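Local coordinates for protein mini spindles (Drosophila melanogaster, PDB 5VJC) that probably binds tubulin through TOG domains built of HEAT repeats, promoting microtubule dynamics and formation of the mitotic spindle, at residues A[176-180]-A[214-218]; A[108-112]-A[151-156]; A[64-68]-A[102-107]; A[57-61]-A[95-99]. One frame throughout, in Å; residues are numbered along the deposited sequence.

Contact 1 of 4, residues A[176-180]-A[214-218]; sequences VMEGL and EIARQ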
# COMPACT_ATOMS: atom_id res chain seq x y z
N VAL A 176 -5.03 1.33 5.66
CA VAL A 176 -4.11 1.46 6.78
C VAL A 176 -4.75 0.97 8.07
O VAL A 176 -4.10 0.26 8.85
CB VAL A 176 -3.63 2.91 6.98
CG1 VAL A 176 -2.74 2.99 8.25
CG2 VAL A 176 -2.85 3.34 5.75
N MET A 177 -6.02 1.35 8.28
CA MET A 177 -6.80 0.88 9.43
C MET A 177 -6.79 -0.67 9.57
O MET A 177 -6.77 -1.20 10.69
CB MET A 177 -8.26 1.36 9.33
CG MET A 177 -8.50 2.83 9.74
SD MET A 177 -8.03 3.20 11.47
CE MET A 177 -9.22 2.21 12.36
N GLU A 178 -6.78 -1.38 8.45
CA GLU A 178 -6.80 -2.86 8.49
C GLU A 178 -5.54 -3.39 9.12
O GLU A 178 -5.55 -4.47 9.72
CB GLU A 178 -6.94 -3.45 7.08
CG GLU A 178 -8.31 -3.27 6.48
CD GLU A 178 -9.41 -3.81 7.38
OE1 GLU A 178 -9.32 -4.98 7.81
OE2 GLU A 178 -10.36 -3.04 7.69
N GLY A 179 -4.47 -2.60 9.02
CA GLY A 179 -3.18 -2.96 9.57
C GLY A 179 -3.18 -3.06 11.08
O GLY A 179 -2.30 -3.70 11.65
N LEU A 180 -4.17 -2.47 11.75
CA LEU A 180 -4.24 -2.60 13.21
C LEU A 180 -4.55 -4.04 13.65
O LEU A 180 -4.35 -4.39 14.81
CB LEU A 180 -5.29 -1.64 13.81
CG LEU A 180 -5.17 -0.15 13.49
CD1 LEU A 180 -6.13 0.63 14.34
CD2 LEU A 180 -3.74 0.35 13.67
N GLU A 214 -11.33 2.40 17.47
CA GLU A 214 -10.40 1.36 17.03
C GLU A 214 -8.95 1.70 17.38
O GLU A 214 -8.23 0.87 17.93
CB GLU A 214 -10.57 1.15 15.53
CG GLU A 214 -9.95 -0.10 14.96
CD GLU A 214 -10.49 -1.36 15.61
OE1 GLU A 214 -11.68 -1.34 16.01
OE2 GLU A 214 -9.73 -2.35 15.73
N ILE A 215 -8.53 2.93 17.08
CA ILE A 215 -7.17 3.37 17.39
C ILE A 215 -6.90 3.32 18.89
O ILE A 215 -5.82 2.89 19.33
CB ILE A 215 -6.90 4.81 16.87
CG1 ILE A 215 -6.82 4.83 15.33
CG2 ILE A 215 -5.60 5.35 17.46
CD1 ILE A 215 -7.12 6.21 14.71
N ALA A 216 -7.89 3.75 19.67
CA ALA A 216 -7.72 3.85 21.13
C ALA A 216 -7.53 2.47 21.79
O ALA A 216 -6.78 2.34 22.76
CB ALA A 216 -8.91 4.59 21.75
N ARG A 217 -8.19 1.45 21.24
CA ARG A 217 -8.02 0.08 21.71
C ARG A 217 -6.55 -0.36 21.76
O ARG A 217 -6.17 -1.17 22.60
CB ARG A 217 -8.80 -0.89 20.82
CG ARG A 217 -10.30 -0.87 21.04
CD ARG A 217 -10.99 -1.85 20.10
NE ARG A 217 -12.45 -1.89 20.29
CZ ARG A 217 -13.07 -2.64 21.20
NH1 ARG A 217 -12.36 -3.42 22.02
NH2 ARG A 217 -14.39 -2.61 21.30
N GLN A 218 -5.74 0.20 20.86
CA GLN A 218 -4.34 -0.18 20.75
C GLN A 218 -3.47 0.38 21.88
O GLN A 218 -2.29 0.04 22.01
CB GLN A 218 -3.78 0.29 19.40
CG GLN A 218 -4.53 -0.26 18.21
CD GLN A 218 -4.35 -1.76 18.08
OE1 GLN A 218 -3.27 -2.29 18.32
NE2 GLN A 218 -5.42 -2.45 17.73

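Contact 2 of 4, residues A[108-112]-A[151-156]; sequences LIKGL and AVRNGV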
# COMPACT_ATOMS: atom_id res chain seq x y z
N LEU A 108 12.67 -5.84 -2.89
CA LEU A 108 11.74 -4.88 -2.31
C LEU A 108 12.25 -3.44 -2.48
O LEU A 108 11.50 -2.57 -2.93
CB LEU A 108 11.49 -5.20 -0.84
CG LEU A 108 10.86 -6.57 -0.54
CD1 LEU A 108 10.82 -6.83 0.97
CD2 LEU A 108 9.47 -6.66 -1.12
N ILE A 109 13.53 -3.19 -2.19
CA ILE A 109 14.06 -1.83 -2.27
C ILE A 109 14.08 -1.28 -3.69
O ILE A 109 13.72 -0.13 -3.94
CB ILE A 109 15.48 -1.73 -1.66
CG1 ILE A 109 15.42 -1.82 -0.12
CG2 ILE A 109 16.15 -0.41 -2.06
CD1 ILE A 109 16.69 -2.34 0.55
N LYS A 110 14.54 -2.09 -4.62
CA LYS A 110 14.57 -1.68 -6.02
C LYS A 110 13.15 -1.58 -6.61
O LYS A 110 12.87 -0.66 -7.36
CB LYS A 110 15.44 -2.63 -6.83
CG LYS A 110 16.91 -2.67 -6.38
CD LYS A 110 17.54 -1.27 -6.40
CE LYS A 110 17.99 -0.89 -7.80
NZ LYS A 110 18.59 0.48 -7.82
N GLY A 111 12.25 -2.51 -6.27
CA GLY A 111 10.85 -2.41 -6.72
C GLY A 111 10.18 -1.14 -6.18
O GLY A 111 9.45 -0.45 -6.90
N LEU A 112 10.43 -0.84 -4.91
CA LEU A 112 9.87 0.39 -4.33
C LEU A 112 10.45 1.65 -4.99
O LEU A 112 9.72 2.56 -5.25
CB LEU A 112 10.09 0.41 -2.81
CG LEU A 112 9.18 -0.59 -2.10
CD1 LEU A 112 9.67 -0.90 -0.67
CD2 LEU A 112 7.74 -0.09 -2.09
N ALA A 151 15.01 0.45 5.02
CA ALA A 151 14.89 0.98 3.66
C ALA A 151 13.58 0.54 3.00
O ALA A 151 13.00 1.28 2.21
CB ALA A 151 16.06 0.57 2.81
N VAL A 152 13.11 -0.66 3.36
CA VAL A 152 11.80 -1.13 2.89
C VAL A 152 10.67 -0.28 3.46
O VAL A 152 9.81 0.19 2.72
CB VAL A 152 11.56 -2.61 3.25
CG1 VAL A 152 10.17 -3.04 2.81
CG2 VAL A 152 12.61 -3.50 2.58
N ARG A 153 10.68 -0.07 4.78
CA ARG A 153 9.65 0.74 5.42
C ARG A 153 9.62 2.15 4.84
O ARG A 153 8.55 2.69 4.53
CB ARG A 153 9.87 0.81 6.94
CG ARG A 153 9.85 -0.54 7.64
CD ARG A 153 9.65 -0.36 9.15
NE ARG A 153 10.74 0.43 9.73
CZ ARG A 153 11.88 -0.08 10.16
NH1 ARG A 153 12.09 -1.39 10.11
NH2 ARG A 153 12.83 0.72 10.67
N ASN A 154 10.80 2.75 4.65
CA ASN A 154 10.83 4.09 4.06
C ASN A 154 10.29 4.12 2.62
O ASN A 154 9.65 5.09 2.19
CB ASN A 154 12.25 4.66 4.08
CG ASN A 154 12.62 5.23 5.45
OD1 ASN A 154 11.73 5.50 6.27
ND2 ASN A 154 13.91 5.40 5.72
N GLY A 155 10.56 3.06 1.87
CA GLY A 155 10.15 2.99 0.47
C GLY A 155 8.65 2.86 0.38
O GLY A 155 8.00 3.53 -0.40
N VAL A 156 8.10 1.96 1.20
CA VAL A 156 6.65 1.78 1.30
C VAL A 156 5.94 3.08 1.64
O VAL A 156 4.97 3.46 0.99
CB VAL A 156 6.31 0.71 2.35
CG1 VAL A 156 4.81 0.63 2.61
CG2 VAL A 156 6.90 -0.65 1.93

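Contact 3 of 4, residues A[64-68]-A[102-107]; sequences FRYHL and DTNPSV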
# COMPACT_ATOMS: atom_id res chain seq x y z
N PHE A 64 15.22 -14.65 -7.71
CA PHE A 64 14.98 -13.23 -7.47
C PHE A 64 15.87 -12.34 -8.33
O PHE A 64 15.55 -11.18 -8.56
CB PHE A 64 15.20 -12.88 -5.99
CG PHE A 64 16.65 -12.79 -5.59
CD1 PHE A 64 17.34 -11.58 -5.67
CD2 PHE A 64 17.33 -13.91 -5.14
CE1 PHE A 64 18.69 -11.50 -5.30
CE2 PHE A 64 18.68 -13.84 -4.77
CZ PHE A 64 19.36 -12.64 -4.85
N ARG A 65 16.99 -12.87 -8.80
CA ARG A 65 17.90 -12.06 -9.60
C ARG A 65 17.29 -11.68 -10.95
O ARG A 65 17.64 -10.64 -11.51
CB ARG A 65 19.23 -12.78 -9.77
CG ARG A 65 20.03 -12.82 -8.46
CD ARG A 65 21.34 -13.51 -8.63
NE ARG A 65 21.15 -14.89 -9.05
CZ ARG A 65 21.68 -15.94 -8.44
NH1 ARG A 65 22.46 -15.77 -7.38
NH2 ARG A 65 21.44 -17.17 -8.90
N TYR A 66 16.39 -12.50 -11.47
CA TYR A 66 15.67 -12.15 -12.70
C TYR A 66 14.61 -11.08 -12.43
O TYR A 66 14.28 -10.28 -13.31
CB TYR A 66 15.04 -13.39 -13.34
CG TYR A 66 16.10 -14.32 -13.86
CD1 TYR A 66 16.90 -13.97 -14.95
CD2 TYR A 66 16.37 -15.53 -13.21
CE1 TYR A 66 17.90 -14.81 -15.40
CE2 TYR A 66 17.36 -16.37 -13.66
CZ TYR A 66 18.13 -16.01 -14.75
OH TYR A 66 19.12 -16.86 -15.19
N HIS A 67 14.09 -11.07 -11.21
CA HIS A 67 13.18 -10.00 -10.78
C HIS A 67 13.89 -8.66 -10.69
O HIS A 67 13.31 -7.61 -11.06
CB HIS A 67 12.56 -10.35 -9.44
CG HIS A 67 11.91 -11.70 -9.41
ND1 HIS A 67 11.65 -12.37 -8.24
CD2 HIS A 67 11.50 -12.50 -10.42
CE1 HIS A 67 11.08 -13.53 -8.53
NE2 HIS A 67 10.98 -13.63 -9.84
N LEU A 68 15.13 -8.66 -10.21
CA LEU A 68 15.89 -7.42 -10.16
C LEU A 68 16.12 -6.92 -11.57
O LEU A 68 16.02 -5.73 -11.84
CB LEU A 68 17.22 -7.58 -9.41
CG LEU A 68 17.19 -7.79 -7.89
CD1 LEU A 68 18.57 -8.12 -7.36
CD2 LEU A 68 16.65 -6.57 -7.16
N ASP A 102 7.73 -12.25 -1.54
CA ASP A 102 9.05 -12.87 -1.56
C ASP A 102 9.91 -12.23 -0.48
O ASP A 102 9.66 -11.09 -0.07
CB ASP A 102 9.70 -12.74 -2.94
CG ASP A 102 8.87 -13.42 -4.05
OD1 ASP A 102 7.92 -14.17 -3.74
OD2 ASP A 102 9.20 -13.20 -5.24
N THR A 103 10.91 -12.96 -0.02
CA THR A 103 11.68 -12.53 1.14
C THR A 103 12.95 -11.78 0.78
O THR A 103 13.86 -11.68 1.60
CB THR A 103 12.09 -13.72 2.04
OG1 THR A 103 12.92 -14.62 1.29
CG2 THR A 103 10.87 -14.47 2.55
N ASN A 104 13.03 -11.25 -0.44
CA ASN A 104 14.29 -10.63 -0.81
C ASN A 104 14.27 -9.12 -0.66
O ASN A 104 13.49 -8.42 -1.31
CB ASN A 104 14.68 -11.01 -2.23
CG ASN A 104 16.13 -10.70 -2.51
OD1 ASN A 104 16.48 -9.57 -2.85
ND2 ASN A 104 16.99 -11.70 -2.34
N PRO A 105 15.13 -8.60 0.23
CA PRO A 105 15.22 -7.16 0.50
C PRO A 105 15.68 -6.36 -0.71
O PRO A 105 15.22 -5.23 -0.87
CB PRO A 105 16.26 -7.09 1.63
CG PRO A 105 16.25 -8.45 2.26
CD PRO A 105 15.97 -9.40 1.14
N SER A 106 16.57 -6.91 -1.53
CA SER A 106 17.03 -6.18 -2.70
C SER A 106 15.84 -5.94 -3.64
O SER A 106 15.68 -4.84 -4.17
CB SER A 106 18.13 -6.94 -3.44
OG SER A 106 19.24 -7.19 -2.59
N VAL A 107 15.02 -6.96 -3.82
CA VAL A 107 13.88 -6.85 -4.74
C VAL A 107 12.88 -5.83 -4.20
O VAL A 107 12.34 -5.01 -4.95
CB VAL A 107 13.20 -8.23 -4.97
CG1 VAL A 107 11.91 -8.05 -5.75
CG2 VAL A 107 14.13 -9.18 -5.71
O HOH W 1 11.66 -12.05 -5.42

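Contact 4 of 4, residues A[57-61]-A[95-99]; sequences ANMFH and WLTLR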
# COMPACT_ATOMS: atom_id res chain seq x y z
N ALA A 57 8.89 -14.21 -19.21
CA ALA A 57 9.68 -15.34 -18.75
C ALA A 57 10.47 -14.99 -17.48
O ALA A 57 10.46 -15.76 -16.51
CB ALA A 57 10.64 -15.83 -19.85
N ASN A 58 11.13 -13.83 -17.49
CA ASN A 58 11.92 -13.36 -16.34
C ASN A 58 11.06 -13.01 -15.13
O ASN A 58 11.48 -13.21 -13.99
CB ASN A 58 12.75 -12.15 -16.73
CG ASN A 58 13.94 -12.52 -17.59
OD1 ASN A 58 14.49 -13.61 -17.43
ND2 ASN A 58 14.33 -11.63 -18.50
N MET A 59 9.86 -12.51 -15.41
CA MET A 59 8.92 -12.10 -14.38
C MET A 59 8.48 -13.26 -13.51
O MET A 59 8.26 -13.10 -12.30
CB MET A 59 7.69 -11.44 -15.03
CG MET A 59 7.89 -9.97 -15.37
SD MET A 59 6.53 -9.30 -16.36
CE MET A 59 6.86 -7.56 -16.19
N PHE A 60 8.35 -14.43 -14.11
CA PHE A 60 7.84 -15.57 -13.36
C PHE A 60 8.92 -16.64 -13.12
O PHE A 60 8.64 -17.77 -12.75
CB PHE A 60 6.61 -16.13 -14.06
CG PHE A 60 5.49 -15.12 -14.16
CD1 PHE A 60 4.67 -14.86 -13.06
CD2 PHE A 60 5.31 -14.36 -15.31
CE1 PHE A 60 3.66 -13.90 -13.12
CE2 PHE A 60 4.30 -13.39 -15.38
CZ PHE A 60 3.48 -13.15 -14.29
N HIS A 61 10.18 -16.24 -13.27
CA HIS A 61 11.29 -17.08 -12.87
C HIS A 61 11.32 -17.14 -11.33
O HIS A 61 10.93 -16.20 -10.65
CB HIS A 61 12.60 -16.52 -13.44
CG HIS A 61 13.70 -17.52 -13.54
ND1 HIS A 61 14.27 -18.11 -12.43
CD2 HIS A 61 14.33 -18.05 -14.61
CE1 HIS A 61 15.22 -18.95 -12.81
NE2 HIS A 61 15.27 -18.94 -14.13
N TRP A 95 2.22 -7.47 -10.64
CA TRP A 95 3.47 -8.24 -10.60
C TRP A 95 4.29 -7.85 -9.36
O TRP A 95 4.91 -8.70 -8.73
CB TRP A 95 4.31 -8.03 -11.86
CG TRP A 95 5.62 -8.78 -11.82
CD1 TRP A 95 5.80 -10.13 -11.96
CD2 TRP A 95 6.93 -8.23 -11.59
NE1 TRP A 95 7.13 -10.46 -11.84
CE2 TRP A 95 7.85 -9.31 -11.62
CE3 TRP A 95 7.42 -6.94 -11.39
CZ2 TRP A 95 9.21 -9.13 -11.43
CZ3 TRP A 95 8.79 -6.76 -11.20
CH2 TRP A 95 9.67 -7.85 -11.22
N LEU A 96 4.27 -6.58 -9.00
CA LEU A 96 5.01 -6.15 -7.82
C LEU A 96 4.35 -6.68 -6.54
O LEU A 96 5.06 -7.07 -5.62
CB LEU A 96 5.16 -4.62 -7.81
CG LEU A 96 6.10 -4.23 -8.96
CD1 LEU A 96 5.92 -2.79 -9.38
CD2 LEU A 96 7.58 -4.55 -8.59
N THR A 97 3.02 -6.75 -6.50
CA THR A 97 2.35 -7.28 -5.31
C THR A 97 2.79 -8.74 -5.06
O THR A 97 2.88 -9.16 -3.90
CB THR A 97 0.80 -7.23 -5.39
OG1 THR A 97 0.31 -8.15 -6.38
CG2 THR A 97 0.28 -5.79 -5.68
N LEU A 98 3.08 -9.50 -6.12
CA LEU A 98 3.63 -10.84 -5.91
C LEU A 98 5.02 -10.80 -5.27
O LEU A 98 5.32 -11.56 -4.36
CB LEU A 98 3.69 -11.62 -7.23
CG LEU A 98 2.35 -11.85 -7.90
CD1 LEU A 98 2.61 -12.50 -9.26
CD2 LEU A 98 1.42 -12.74 -7.05
N ARG A 99 5.86 -9.87 -5.74
CA ARG A 99 7.19 -9.66 -5.19
C ARG A 99 7.21 -9.15 -3.75
O ARG A 99 8.23 -9.23 -3.06
CB ARG A 99 7.97 -8.67 -6.07
CG ARG A 99 8.38 -9.29 -7.40
CD ARG A 99 8.84 -10.70 -7.12
NE ARG A 99 8.79 -11.60 -8.26
CZ ARG A 99 7.71 -11.88 -8.98
NH1 ARG A 99 6.56 -11.29 -8.71
NH2 ARG A 99 7.79 -12.73 -9.99

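Contact 1 of 4, residues A[176-180]-A[214-218]
L180 lays its isobutyl group over the start of 214-218: CD1 is 3.9 Å from E214 CG and 4.2 Å from I215 CA, and it also approaches I215 CG1 at 4.4 Å. Leucine suits this buried spot because its CA-CB bond points toward the other helix and brings one methyl, CD1, up against both E214 and I215. M177 adds a second, more flexible reach. Its CA-CB bond runs sideways, but three successive m rotamers curl the thioether round so that CE lies 3.6 Å from E214 CG, while SD approaches I215 CG1 at 4.4 Å. E214 therefore contributes through CB and CG, which suits a partly exposed border, where the aliphatic stem can pack and the carboxylate can face solvent. At the other end Q218 NE2 comes within 3.7 Å of L180 O, a loose polar approach with no hydrogen bond. Nothing bonds the two segments directly, and the 231 Å² buried between them comes from van der Waals packing. The contact joins the first helices of what appear to be successive HEAT repeats, 169-178 and 209-217. Behind it run their second helices: M177 and L180 also rest on L195 and L192 of helix 185-202, I215 on C233 and I234 of helix 224-241, and Q218 touches both helices through R188, V226 and A230.

Contact 2 of 4, residues A[108-112]-A[151-156]
A151 opens the second segment with a methyl at the exposed border, where its CB meets I109 CD1 at 3.7 Å. V152 follows on the buried side: its CG2 lies 4.0 Å from L108 CB and 4.2 Å from I109 CG1, and its CG1 is 4.1 Å from L112 CD1, so a compact beta-branched residue serves three neighbours. R153 then points away, and N154 stands aside from the contact. At G155 the helices come close, with its CA 5.5 Å from that of L112; a CB here would clash with L112 CD1, so glycine lets leucine lie against bare backbone, its CD2 4.0 Å from G155 C. V156 finishes the row, its CG2 3.8 Å from L112 CD1. The axes of 108-112 and 151-156 approach to 9.1 Å and run at 20° to each other, nearly parallel. Such side-by-side stacking of corresponding helices from adjacent repeats is characteristic of the HEAT-repeat solenoid that makes up a TOG domain.

Contact 3 of 4, residues A[64-68]-A[102-107]
Two equivalent helices of neighbouring HEAT repeats, 64-77 and 105-124, meet here at their N-terminal ends, with the loop that leads into the second taking part. The apolar packing centres on V107, whose small branched side chain fits between three residues of the first helix. Its CG2 lies 3.9 Å from F64 CB, 4.2 Å from H67 CB and 3.9 Å from L68 CD2. L68 starts out sideways, yet its long side chain still brings CD2 to 3.7 Å from V107 CA and 3.6 Å from S106 O, so leucine closes the partly exposed flank. Polar contacts lie on the loop side. H67 and D102 do not bond directly, their nearest atoms being CE1 and OD2 at 3.8 Å; instead one water lies 2.8 Å from H67 ND1 and donates to D102 OD2 over 2.7 Å. The other ring nitrogen of H67, NE2, is hydrogen-bonded to H61 O, so histidine can use both sides of its ring to tie the helix to two loops. The last kind of interaction belongs to N104, the N-cap of helix 105-124. It does two jobs with one amide: ND2 sits over a face of the F64 ring, 3.4 Å from F64 CD1, while OD1 accepts the capping bond from V107 N at 3.1 Å.

Contact 4 of 4, residues A[57-61]-A[95-99]
The indole of W95 is the apolar centre, a broad flat ring that offers its face to M59 and its edge to F60. M59 crosses one face of it: CG makes a CH-pi contact 3.9 Å from the centroid of the W95 five-membered ring, and SD, 4.6 Å from that centroid, adds a Met-aromatic contact. Unbranched methionine with chi2 and chi3 both t can lie along the indole. F60 meets W95 differently, as a T-shaped pair in which the edge of W95 points at the face of F60, with centroids 5.8 Å apart and planes at 80°. F60 CE1 also reaches L98 CD1 at 4.2 Å, which extends the hydrophobic patch. Further out, W95 turns polar: its NE1 donates to M59 O at 2.9 Å and 171°. This carbonyl stands where helix 53-59 gives out, F60 being the first residue to leave helical angles, and tryptophan can pay for an end-of-helix acceptor while staying in the core. The exact place of M59 O is less certain, because the model crowds it against the R99 guanidinium. The contact links the C-terminal ends of helices 53-59 and 89-99. Helix 36-48 closes over M59 and F60 through M46, T39, L42 and R43, while helix 64-77 packs on W95 through V70 and I71, and helix 105-124 meets R99 through V107.

Overall arrangement
All four contacts join corresponding helices of successive repeats, but in two layers: contacts 1 and 4 link first helices at their C-terminal ends, contacts 2 and 3 link second helices. Contact 4 is the most buried and richest in aromatic groups, with a direct hydrogen bond across it; the others are partly buried. Contact 2 is purely apolar and backbone-close, contact 1 loose and apolar with polar side chains at its border, and contact 3 apolar round V107, with a water bridge and helix cap on its loop side. Contacts 2 and 3 share helix 105-124, and contacts 3 and 4 interlock through H67 and H61. Contact 1 lies about 31 Å, centre to centre, from contacts 3 and 4.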